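Local coordinates for protein Abbfa_003403 (Acinetobacter baumannii, PDB 4ZXH) that probably builds a peptide as a four-domain nonribosomal peptide synthetase, with condensation, adenylation, phosphopantetheine-carrying peptidyl carrier and thioesterase domains joined in a single chain, at residues V1109-M1114 against A1143-R1148; Y1131-W1136 against R1148-M1153. All coordinates share one frame; numbering follows the deposited sequence.

Contact 1 of 2, residues V1109-M1114 against A1143-R1148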
ATOM      1  N   VAL A1109     -48.319  -8.850 -13.459  1.00 37.53           N
ATOM      2  CA  VAL A1109     -48.735 -10.193 -13.863  1.00 33.73           C
ATOM      3  C   VAL A1109     -49.706 -10.201 -15.048  1.00 36.28           C
ATOM      4  O   VAL A1109     -50.178 -11.254 -15.481  1.00 44.44           O
ATOM      5  CB  VAL A1109     -49.394 -10.942 -12.695  1.00 39.93           C
ATOM      6  CG1 VAL A1109     -48.353 -11.284 -11.630  1.00 40.10           C
ATOM      7  CG2 VAL A1109     -50.542 -10.129 -12.127  1.00 32.41           C
ATOM      8  N   ALA A1110     -50.013  -9.027 -15.568  1.00 38.66           N
ATOM      9  CA  ALA A1110     -50.847  -8.940 -16.752  1.00 39.83           C
ATOM     10  C   ALA A1110     -50.121  -8.113 -17.794  1.00 41.10           C
ATOM     11  O   ALA A1110     -49.734  -6.978 -17.519  1.00 46.52           O
ATOM     12  CB  ALA A1110     -52.187  -8.329 -16.419  1.00 33.35           C
ATOM     13  N   ILE A1111     -49.927  -8.675 -18.983  1.00 37.59           N
ATOM     14  CA  ILE A1111     -49.206  -7.966 -20.038  1.00 37.60           C
ATOM     15  C   ILE A1111     -49.846  -6.615 -20.335  1.00 40.37           C
ATOM     16  O   ILE A1111     -49.142  -5.626 -20.567  1.00 40.71           O
ATOM     17  CB  ILE A1111     -49.116  -8.805 -21.327  1.00 38.77           C
ATOM     18  CG1 ILE A1111     -47.881  -9.694 -21.260  1.00 41.93           C
ATOM     19  CG2 ILE A1111     -48.956  -7.945 -22.523  1.00 46.32           C
ATOM     20  CD1 ILE A1111     -47.379 -10.138 -22.586  1.00 39.96           C
ATOM     21  N   GLU A1112     -51.171  -6.560 -20.280  1.00 39.29           N
ATOM     22  CA  GLU A1112     -51.880  -5.309 -20.539  1.00 47.19           C
ATOM     23  C   GLU A1112     -51.444  -4.226 -19.529  1.00 50.05           C
ATOM     24  O   GLU A1112     -51.219  -3.069 -19.906  1.00 50.94           O
ATOM     25  CB  GLU A1112     -53.406  -5.534 -20.515  1.00 36.70           C
ATOM     26  CG  GLU A1112     -53.963  -6.462 -21.655  1.00 57.22           C
ATOM     27  CD  GLU A1112     -54.063  -7.978 -21.294  1.00 66.26           C
ATOM     28  OE1 GLU A1112     -53.443  -8.424 -20.297  1.00 61.71           O
ATOM     29  OE2 GLU A1112     -54.769  -8.731 -22.018  1.00 63.96           O
ATOM     30  N   GLU A1113     -51.267  -4.607 -18.267  1.00 46.84           N
ATOM     31  CA  GLU A1113     -50.899  -3.639 -17.232  1.00 54.67           C
ATOM     32  C   GLU A1113     -49.428  -3.267 -17.324  1.00 50.64           C
ATOM     33  O   GLU A1113     -49.049  -2.108 -17.170  1.00 58.86           O
ATOM     34  CB  GLU A1113     -51.218  -4.181 -15.836  1.00 64.37           C
ATOM     35  CG  GLU A1113     -52.698  -4.306 -15.539  1.00 78.34           C
ATOM     36  CD  GLU A1113     -53.453  -3.012 -15.795  1.00102.15           C
ATOM     37  OE1 GLU A1113     -52.896  -1.928 -15.513  1.00110.49           O
ATOM     38  OE2 GLU A1113     -54.606  -3.078 -16.276  1.00110.89           O
ATOM     39  N   MET A1114     -48.606  -4.277 -17.561  1.00 48.36           N
ATOM     40  CA  MET A1114     -47.178  -4.118 -17.830  1.00 44.34           C
ATOM     41  C   MET A1114     -46.960  -3.039 -18.893  1.00 40.83           C
ATOM     42  O   MET A1114     -46.139  -2.140 -18.733  1.00 43.28           O
ATOM     43  CB  MET A1114     -46.601  -5.464 -18.290  1.00 26.77           C
ATOM     44  CG  MET A1114     -45.128  -5.644 -18.196  1.00 24.91           C
ATOM     45  SD  MET A1114     -44.664  -7.362 -18.587  1.00 30.19           S
ATOM     46  CE  MET A1114     -45.660  -8.258 -17.397  1.00 24.14           C
ATOM     47  N   ALA A1143     -43.753  -5.866 -26.592  1.00 23.54           N
ATOM     48  CA  ALA A1143     -43.717  -4.873 -27.676  1.00 24.63           C
ATOM     49  C   ALA A1143     -44.997  -4.843 -28.486  1.00 29.14           C
ATOM     50  O   ALA A1143     -45.478  -3.773 -28.866  1.00 27.99           O
ATOM     51  CB  ALA A1143     -42.558  -5.134 -28.594  1.00 23.72           C
ATOM     52  N   TYR A1144     -45.541  -6.026 -28.751  1.00 33.21           N
ATOM     53  CA  TYR A1144     -46.777  -6.147 -29.507  1.00 30.21           C
ATOM     54  C   TYR A1144     -47.897  -5.455 -28.757  1.00 32.53           C
ATOM     55  O   TYR A1144     -48.614  -4.631 -29.333  1.00 33.71           O
ATOM     56  CB  TYR A1144     -47.107  -7.617 -29.750  1.00 34.23           C
ATOM     57  CG  TYR A1144     -48.232  -7.887 -30.737  1.00 33.82           C
ATOM     58  CD1 TYR A1144     -48.062  -7.661 -32.099  1.00 37.08           C
ATOM     59  CD2 TYR A1144     -49.437  -8.424 -30.311  1.00 30.37           C
ATOM     60  CE1 TYR A1144     -49.072  -7.929 -33.006  1.00 40.01           C
ATOM     61  CE2 TYR A1144     -50.456  -8.706 -31.207  1.00 32.49           C
ATOM     62  CZ  TYR A1144     -50.274  -8.453 -32.551  1.00 42.93           C
ATOM     63  OH  TYR A1144     -51.291  -8.733 -33.443  1.00 44.65           O
ATOM     64  N   GLU A1145     -48.027  -5.758 -27.465  1.00 31.24           N
ATOM     65  CA  GLU A1145     -49.113  -5.176 -26.672  1.00 41.26           C
ATOM     66  C   GLU A1145     -48.912  -3.669 -26.454  1.00 39.89           C
ATOM     67  O   GLU A1145     -49.876  -2.902 -26.407  1.00 36.38           O
ATOM     68  CB  GLU A1145     -49.257  -5.895 -25.321  1.00 34.06           C
ATOM     69  CG  GLU A1145     -50.248  -5.234 -24.358  1.00 32.29           C
ATOM     70  CD  GLU A1145     -51.689  -5.213 -24.888  1.00 43.69           C
ATOM     71  OE1 GLU A1145     -52.025  -6.026 -25.786  1.00 41.46           O
ATOM     72  OE2 GLU A1145     -52.486  -4.382 -24.396  1.00 43.69           O
ATOM     73  N   ILE A1146     -47.661  -3.242 -26.334  1.00 35.87           N
ATOM     74  CA  ILE A1146     -47.384  -1.817 -26.235  1.00 37.56           C
ATOM     75  C   ILE A1146     -47.780  -1.122 -27.530  1.00 39.63           C
ATOM     76  O   ILE A1146     -48.384  -0.047 -27.487  1.00 43.39           O
ATOM     77  CB  ILE A1146     -45.926  -1.548 -25.907  1.00 31.63           C
ATOM     78  CG1 ILE A1146     -45.691  -1.835 -24.430  1.00 29.31           C
ATOM     79  CG2 ILE A1146     -45.581  -0.114 -26.170  1.00 32.64           C
ATOM     80  CD1 ILE A1146     -44.296  -1.560 -23.992  1.00 31.20           C
ATOM     81  N   SER A1147     -47.486  -1.745 -28.671  1.00 33.81           N
ATOM     82  CA  SER A1147     -47.934  -1.203 -29.954  1.00 42.06           C
ATOM     83  C   SER A1147     -49.443  -1.088 -30.009  1.00 51.21           C
ATOM     84  O   SER A1147     -49.968  -0.068 -30.439  1.00 62.36           O
ATOM     85  CB  SER A1147     -47.472  -2.069 -31.112  1.00 43.05           C
ATOM     86  OG  SER A1147     -46.079  -2.266 -31.064  1.00 44.50           O
ATOM     87  N   ARG A1148     -50.129  -2.143 -29.574  1.00 51.29           N
ATOM     88  CA  ARG A1148     -51.587  -2.206 -29.614  1.00 47.87           C
ATOM     89  C   ARG A1148     -52.196  -1.041 -28.848  1.00 50.75           C
ATOM     90  O   ARG A1148     -53.230  -0.500 -29.256  1.00 61.98           O
ATOM     91  CB  ARG A1148     -52.102  -3.541 -29.043  1.00 51.98           C
ATOM     92  CG  ARG A1148     -53.555  -3.866 -29.430  1.00 57.57           C
ATOM     93  CD  ARG A1148     -54.159  -5.050 -28.662  1.00 60.90           C
ATOM     94  NE  ARG A1148     -54.311  -4.757 -27.237  1.00 65.94           N
ATOM     95  CZ  ARG A1148     -55.268  -3.984 -26.721  1.00 71.75           C
ATOM     96  NH1 ARG A1148     -56.171  -3.418 -27.516  1.00 76.54           N
ATOM     97  NH2 ARG A1148     -55.321  -3.773 -25.406  1.00 64.93           N
TER
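Ile1111 and Glu1145 meet obliquely, the branch methyl CG2 of Ile1111 resting against the aliphatic stem of the glutamate, 3.5 Å from Glu1145 CB and the same from its CG. That methyl lies anti to the backbone N of Ile1111, and the side chain starts out toward helix 1138-1152. Isoleucine suits the place because its beta branch offers a methyl close to the backbone, and the side chain also packs on Tyr1253 and Ala1249. Glu1145 answers with a bent chain: CG is anti to the backbone N (chi1 173°), and a turn at chi2 (63°) carries the carboxylate past the isoleucine to Glu1112. There it meets a methylene, not a charge, with Glu1145 OE2 3.7 Å from Glu1112 CG. The two carboxylates are turned 61° apart, and Glu1112 OE2 stays 5.4 Å from Glu1145 OE1.

One helical turn along, Arg1148 grips Glu1145 side-on. Arg1148 NE donates to Glu1145 OE1 at 3.0 Å, close to the guanidinium plane, and Arg1148 NH2 reaches the syn lone pair of Glu1145 OE2 at 3.1 Å. Tyr1253 OH also bonds to OE1, and Gln1149 NE2 to OE2, so each oxygen has a further partner. The contact joins two helices of the thioesterase domain, 1111-1125 and 1138-1152; deeper in the fold the second turns Ala1143 and Ser1147 to strand 1157-1163 of the central sheet. A glutamate can play both parts here, its methylenes apolar enough to pack on Ile1111 and its oxygens held by four bonds. The ion pair with Arg1148 and the hydrogen bonds around it would probably keep this buried carboxylate ionised, despite the like charge of Glu1112 nearby.

Contact 2 of 2, residues Y1131-W1136 against R1148-M1153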
ATOM      1  N   TYR A1131     -42.945   5.543 -32.627  1.00 44.70           N
ATOM      2  CA  TYR A1131     -42.168   4.709 -31.725  1.00 40.46           C
ATOM      3  C   TYR A1131     -41.545   3.532 -32.442  1.00 44.02           C
ATOM      4  O   TYR A1131     -42.046   3.096 -33.483  1.00 44.18           O
ATOM      5  CB  TYR A1131     -43.035   4.228 -30.571  1.00 35.36           C
ATOM      6  CG  TYR A1131     -43.401   5.364 -29.674  1.00 37.02           C
ATOM      7  CD1 TYR A1131     -42.481   5.878 -28.769  1.00 36.15           C
ATOM      8  CD2 TYR A1131     -44.646   5.956 -29.756  1.00 39.27           C
ATOM      9  CE1 TYR A1131     -42.804   6.947 -27.956  1.00 41.92           C
ATOM     10  CE2 TYR A1131     -44.977   7.013 -28.949  1.00 40.93           C
ATOM     11  CZ  TYR A1131     -44.060   7.507 -28.049  1.00 49.59           C
ATOM     12  OH  TYR A1131     -44.405   8.567 -27.237  1.00 58.51           O
ATOM     13  N   PHE A1132     -40.436   3.043 -31.882  1.00 40.56           N
ATOM     14  CA  PHE A1132     -39.685   1.941 -32.464  1.00 30.52           C
ATOM     15  C   PHE A1132     -39.397   0.954 -31.335  1.00 34.65           C
ATOM     16  O   PHE A1132     -38.731   1.290 -30.363  1.00 42.26           O
ATOM     17  CB  PHE A1132     -38.406   2.458 -33.137  1.00 30.69           C
ATOM     18  CG  PHE A1132     -37.652   1.415 -33.909  1.00 35.01           C
ATOM     19  CD1 PHE A1132     -38.314   0.351 -34.511  1.00 41.01           C
ATOM     20  CD2 PHE A1132     -36.270   1.478 -34.014  1.00 33.98           C
ATOM     21  CE1 PHE A1132     -37.608  -0.625 -35.216  1.00 34.91           C
ATOM     22  CE2 PHE A1132     -35.563   0.512 -34.715  1.00 36.84           C
ATOM     23  CZ  PHE A1132     -36.234  -0.544 -35.320  1.00 34.30           C
ATOM     24  N   LEU A1133     -39.925  -0.257 -31.461  1.00 29.81           N
ATOM     25  CA  LEU A1133     -40.007  -1.189 -30.344  1.00 31.17           C
ATOM     26  C   LEU A1133     -39.457  -2.541 -30.712  1.00 36.21           C
ATOM     27  O   LEU A1133     -39.416  -2.911 -31.890  1.00 36.27           O
ATOM     28  CB  LEU A1133     -41.459  -1.394 -29.896  1.00 30.79           C
ATOM     29  CG  LEU A1133     -42.392  -0.211 -29.842  1.00 31.30           C
ATOM     30  CD1 LEU A1133     -43.766  -0.742 -29.862  1.00 32.77           C
ATOM     31  CD2 LEU A1133     -42.148   0.543 -28.559  1.00 36.28           C
ATOM     32  N   GLY A1134     -39.102  -3.315 -29.696  1.00 22.84           N
ATOM     33  CA  GLY A1134     -38.607  -4.637 -29.962  1.00 27.24           C
ATOM     34  C   GLY A1134     -38.253  -5.403 -28.720  1.00 30.43           C
ATOM     35  O   GLY A1134     -38.237  -4.839 -27.623  1.00 27.41           O
ATOM     36  N   GLY A1135     -37.948  -6.684 -28.906  1.00 19.30           N
ATOM     37  CA  GLY A1135     -37.696  -7.577 -27.798  1.00 18.14           C
ATOM     38  C   GLY A1135     -37.265  -8.957 -28.268  1.00 27.48           C
ATOM     39  O   GLY A1135     -37.576  -9.408 -29.393  1.00 18.09           O
ATOM     40  N   TRP A1136     -36.511  -9.625 -27.403  1.00 17.75           N
ATOM     41  CA  TRP A1136     -36.112 -10.983 -27.671  1.00 23.55           C
ATOM     42  C   TRP A1136     -37.108 -11.854 -26.936  1.00 25.35           C
ATOM     43  O   TRP A1136     -37.506 -11.522 -25.825  1.00 25.89           O
ATOM     44  CB  TRP A1136     -34.667 -11.249 -27.216  1.00 15.77           C
ATOM     45  CG  TRP A1136     -34.403 -12.706 -27.114  1.00 17.38           C
ATOM     46  CD1 TRP A1136     -34.240 -13.584 -28.148  1.00 15.64           C
ATOM     47  CD2 TRP A1136     -34.312 -13.476 -25.916  1.00 27.36           C
ATOM     48  NE1 TRP A1136     -34.031 -14.857 -27.666  1.00 17.62           N
ATOM     49  CE2 TRP A1136     -34.080 -14.821 -26.294  1.00 29.66           C
ATOM     50  CE3 TRP A1136     -34.399 -13.168 -24.552  1.00 29.89           C
ATOM     51  CZ2 TRP A1136     -33.944 -15.851 -25.363  1.00 28.52           C
ATOM     52  CZ3 TRP A1136     -34.256 -14.203 -23.616  1.00 28.18           C
ATOM     53  CH2 TRP A1136     -34.042 -15.522 -24.032  1.00 26.30           C
ATOM     54  N   ARG A1148     -50.129  -2.143 -29.574  1.00 51.29           N
ATOM     55  CA  ARG A1148     -51.587  -2.206 -29.614  1.00 47.87           C
ATOM     56  C   ARG A1148     -52.196  -1.041 -28.848  1.00 50.75           C
ATOM     57  O   ARG A1148     -53.230  -0.500 -29.256  1.00 61.98           O
ATOM     58  CB  ARG A1148     -52.102  -3.541 -29.043  1.00 51.98           C
ATOM     59  CG  ARG A1148     -53.555  -3.866 -29.430  1.00 57.57           C
ATOM     60  CD  ARG A1148     -54.159  -5.050 -28.662  1.00 60.90           C
ATOM     61  NE  ARG A1148     -54.311  -4.757 -27.237  1.00 65.94           N
ATOM     62  CZ  ARG A1148     -55.268  -3.984 -26.721  1.00 71.75           C
ATOM     63  NH1 ARG A1148     -56.171  -3.418 -27.516  1.00 76.54           N
ATOM     64  NH2 ARG A1148     -55.321  -3.773 -25.406  1.00 64.93           N
ATOM     65  N   GLN A1149     -51.550  -0.648 -27.752  1.00 48.14           N
ATOM     66  CA  GLN A1149     -52.054   0.448 -26.924  1.00 40.81           C
ATOM     67  C   GLN A1149     -51.703   1.826 -27.488  1.00 48.67           C
ATOM     68  O   GLN A1149     -52.520   2.741 -27.418  1.00 54.56           O
ATOM     69  CB  GLN A1149     -51.529   0.329 -25.493  1.00 39.39           C
ATOM     70  CG  GLN A1149     -52.009  -0.902 -24.745  1.00 38.55           C
ATOM     71  CD  GLN A1149     -51.805  -0.787 -23.238  1.00 44.19           C
ATOM     72  OE1 GLN A1149     -51.566   0.298 -22.713  1.00 52.24           O
ATOM     73  NE2 GLN A1149     -51.903  -1.912 -22.536  1.00 41.06           N
ATOM     74  N   LEU A1150     -50.498   1.974 -28.043  1.00 52.93           N
ATOM     75  CA  LEU A1150     -50.064   3.247 -28.628  1.00 42.09           C
ATOM     76  C   LEU A1150     -50.988   3.667 -29.782  1.00 49.00           C
ATOM     77  O   LEU A1150     -51.292   4.853 -29.927  1.00 56.28           O
ATOM     78  CB  LEU A1150     -48.609   3.170 -29.105  1.00 40.05           C
ATOM     79  CG  LEU A1150     -47.511   3.030 -28.034  1.00 41.75           C
ATOM     80  CD1 LEU A1150     -46.121   2.812 -28.662  1.00 43.07           C
ATOM     81  CD2 LEU A1150     -47.473   4.196 -27.063  1.00 39.01           C
ATOM     82  N   ARG A1151     -51.439   2.702 -30.586  1.00 47.69           N
ATOM     83  CA  ARG A1151     -52.510   2.938 -31.558  1.00 55.01           C
ATOM     84  C   ARG A1151     -53.756   3.542 -30.907  1.00 58.54           C
ATOM     85  O   ARG A1151     -54.296   4.559 -31.369  1.00 52.76           O
ATOM     86  CB  ARG A1151     -52.902   1.636 -32.253  1.00 68.84           C
ATOM     87  CG  ARG A1151     -51.948   1.180 -33.329  1.00 80.02           C
ATOM     88  CD  ARG A1151     -52.218   1.860 -34.663  1.00 87.50           C
ATOM     89  NE  ARG A1151     -51.318   1.360 -35.703  1.00 88.62           N
ATOM     90  CZ  ARG A1151     -51.457   0.188 -36.324  1.00 77.63           C
ATOM     91  NH1 ARG A1151     -52.471  -0.622 -36.026  1.00 67.65           N
ATOM     92  NH2 ARG A1151     -50.579  -0.170 -37.254  1.00 74.33           N
ATOM     93  N   GLN A1152     -54.207   2.901 -29.833  1.00 54.28           N
ATOM     94  CA  GLN A1152     -55.398   3.342 -29.120  1.00 65.35           C
ATOM     95  C   GLN A1152     -55.319   4.797 -28.664  1.00 59.63           C
ATOM     96  O   GLN A1152     -56.344   5.450 -28.516  1.00 67.48           O
ATOM     97  CB  GLN A1152     -55.663   2.436 -27.914  1.00 74.32           C
ATOM     98  CG  GLN A1152     -56.161   1.057 -28.300  1.00 82.26           C
ATOM     99  CD  GLN A1152     -57.330   1.129 -29.269  1.00 89.90           C
ATOM    100  OE1 GLN A1152     -57.166   0.924 -30.475  1.00 89.28           O
ATOM    101  NE2 GLN A1152     -58.516   1.443 -28.749  1.00 92.20           N
ATOM    102  N   MET A1153     -54.114   5.306 -28.440  1.00 53.86           N
ATOM    103  CA  MET A1153     -53.977   6.680 -27.996  1.00 53.84           C
ATOM    104  C   MET A1153     -53.457   7.576 -29.130  1.00 60.99           C
ATOM    105  O   MET A1153     -53.064   8.724 -28.901  1.00 60.50           O
ATOM    106  CB  MET A1153     -53.081   6.762 -26.745  1.00 51.89           C
ATOM    107  CG  MET A1153     -51.816   5.920 -26.755  1.00 56.30           C
ATOM    108  SD  MET A1153     -50.856   6.017 -25.207  1.00 61.06           S
ATOM    109  CE  MET A1153     -51.397   4.540 -24.338  1.00 59.26           C
TER
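Leu1150 reaches from its helix toward strand 1131-1136 with a single methyl, CD1, which sits obliquely against the ring of Tyr1131, 3.6 Å from Tyr1131 CD2 and 3.9 Å from Tyr1131 CG. The two side chains cross at about a right angle, and the leucine meets the inner end of the ring, near Tyr1131 CB. The same methyl comes within 4.4 Å of Leu1133 CD1, two residues along the strand. Leucine suits this post, since it carries an apolar methyl far enough from the helix to bridge both residues; its CG lies beside the backbone N, opposite the carbonyl carbon (chi1 -68°), and the chain runs on out to CD1. Tyr1131 and Leu1133 turn to the same face of the strand, and the alternation of side chains sends Phe1132 to the other face, where it packs on Leu1067 and Tyr1317. Strand and helix 1138-1152 are the first two members of a beta-alpha-beta unit completed by the parallel strand 1157-1163, part of the central sheet of the alpha/beta-hydrolase fold. Backbone hydrogen bonds to that strand from Tyr1131 and Leu1133 fix where both side chains begin. Further out, helix 1111-1125 helps to enclose the apolar patch, with Ile1119 on Leu1150, Gln1123 on Tyr1131 and Met1122 on Leu1133. Tyrosine can have its ring in this core because its OH, at the far end, finds the carbonyl oxygen of Gln1126.

How the contacts relate
Helix 1138-1152 serves both contacts and Arg1148 belongs to both ranges; contact 1 faces helix 1111-1125, contact 2 faces strand 1131-1136, and their centres lie 9 Å apart. Gln1149 of contact 2 ties them by a probable hydrogen bond from its NE2 to Glu1112 O of contact 1, 3.0 Å long. On the sheet side, Ala1143 CB packs 4.1 Å from Gly1134 N. At the junction of this strand and helix is what is probably the nucleophile elbow, Gly1135 and Gly1139 flanking Cys1137, which could form a Cys-His-Asp triad with His1297 and Asp1164, consistent with a thioesterase. Both contacts lie on the helix that follows this probable elbow.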